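PDB 3E49: 3-keto-5-aminohexanoate cleavage enzyme from Burkholderia xenovorans LB400, which probably cleaves 3-keto-5-aminohexanoate or a related beta-keto acid, using a zinc ion bound in its TIM barrel. Local coordinates for the zinc ion site. Residues are numbered along the deposited sequence; one frame, centred on the assembly and turned at random.

The zinc ion site. Residues 16, 50, 52, 86, 170, 172, 255, 259. With ZN (zinc ion), chain B.
Zinc is held by His50 in strand 48-51, by His52 just beyond it, and by Glu259 from a loop. Both histidines bind tip-on through NE2 and Glu259 through OE2, each 2.2 Å from ZN; Glu259 OE1 stands off at 3.1 Å. Waters 1 and 2, each 2.4 Å from ZN, bring the shell near to a square pyramid. If the imidazoles are neutral, the site would keep a net positive charge and could polarise a bound oxygen. The histidines approach by different torsions: in His50 CG lies anti to the backbone N (chi1 172°), in His52 anti to the carbonyl carbon (chi1 -66°). The His52 ring is sandwiched over its centre by Thr86 CG2 and, opposite, by CA of Gly16, whose positive phi of 64° suits glycine. Thr86 OG1 holds the zinc-bound water 1 at 2.9 Å. Behind His50, ND1 donates to the syn lone pair of Glu170 OE1 at 2.8 Å, nearly in the ring plane; this fixes the ring's rotation and may make NE2 a stronger donor. Extended Arg255 perches NH1 over the rim of one His50 face, its guanidinium tilted against the ring. This flat group serves several carboxylates: NH1 meets Glu170 OE2 at 2.8 Å from above the carboxylate plane and Glu172 OE2 more weakly, while Glu259 OE2 lies at its edge, in plane, 3.3 Å from NH2. Its charge would offset the crowded carboxylates. The site probably binds and activates the keto acid substrate, which could replace the waters.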
# COMPACT_ATOMS: atom_id res chain seq x y z
N GLY A 16 30.90 -1.64 11.64
CA GLY A 16 30.75 -1.43 10.20
C GLY A 16 31.91 -0.69 9.52
O GLY A 16 33.01 -0.69 10.02
N HIS A 50 26.95 -8.81 13.83
CA HIS A 50 27.37 -8.50 12.48
C HIS A 50 28.68 -7.71 12.60
O HIS A 50 28.73 -6.62 13.22
CB HIS A 50 26.25 -7.72 11.76
CG HIS A 50 26.63 -7.18 10.43
ND1 HIS A 50 26.13 -7.68 9.25
CD2 HIS A 50 27.34 -6.09 10.09
CE1 HIS A 50 26.58 -6.97 8.24
NE2 HIS A 50 27.40 -6.05 8.71
N HIS A 52 32.56 -6.16 11.19
CA HIS A 52 33.58 -5.66 10.29
C HIS A 52 34.82 -5.47 11.16
O HIS A 52 34.72 -5.43 12.40
CB HIS A 52 33.28 -4.29 9.68
CG HIS A 52 32.10 -4.24 8.77
ND1 HIS A 52 32.15 -3.59 7.56
CD2 HIS A 52 30.82 -4.65 8.94
CE1 HIS A 52 30.95 -3.63 7.00
NE2 HIS A 52 30.12 -4.25 7.82
N THR A 86 30.94 -9.52 7.37
CA THR A 86 30.62 -8.75 6.20
C THR A 86 31.38 -9.24 4.95
O THR A 86 32.49 -9.75 5.07
CB THR A 86 30.97 -7.26 6.40
OG1 THR A 86 30.60 -6.56 5.23
CG2 THR A 86 32.49 -7.05 6.63
N GLU A 170 22.94 -13.17 5.42
CA GLU A 170 22.09 -12.07 5.83
C GLU A 170 22.01 -11.28 4.53
O GLU A 170 22.98 -10.60 4.16
CB GLU A 170 22.73 -11.24 6.97
CG GLU A 170 21.94 -9.98 7.38
CD GLU A 170 22.72 -9.00 8.24
OE1 GLU A 170 23.96 -9.08 8.28
OE2 GLU A 170 22.10 -8.09 8.83
N GLU A 172 21.18 -8.34 2.52
CA GLU A 172 20.97 -6.93 2.80
C GLU A 172 20.30 -6.36 1.59
O GLU A 172 20.92 -6.24 0.54
CB GLU A 172 22.29 -6.24 3.07
CG GLU A 172 22.91 -6.69 4.35
CD GLU A 172 24.28 -6.06 4.58
OE1 GLU A 172 25.04 -5.89 3.57
OE2 GLU A 172 24.58 -5.79 5.77
N ARG A 255 17.45 -5.22 13.88
CA ARG A 255 18.89 -4.98 13.82
C ARG A 255 19.18 -3.64 14.41
O ARG A 255 18.54 -2.65 14.05
CB ARG A 255 19.46 -5.07 12.41
CG ARG A 255 20.90 -4.69 12.30
CD ARG A 255 21.49 -5.11 11.02
NE ARG A 255 22.70 -4.35 10.74
CZ ARG A 255 23.50 -4.53 9.71
NH1 ARG A 255 23.32 -5.54 8.88
NH2 ARG A 255 24.51 -3.72 9.53
N GLU A 259 27.26 0.50 13.98
CA GLU A 259 27.51 0.48 12.54
C GLU A 259 26.44 1.31 11.80
O GLU A 259 26.74 1.98 10.85
CB GLU A 259 27.42 -0.95 11.99
CG GLU A 259 27.33 -0.99 10.48
CD GLU A 259 27.66 -2.30 9.83
OE1 GLU A 259 28.20 -3.23 10.48
OE2 GLU A 259 27.36 -2.37 8.62
ZN ZN B . 27.90 -4.23 7.61
O HOH W 1 28.00 -5.39 5.54
O HOH W 2 25.75 -3.98 6.59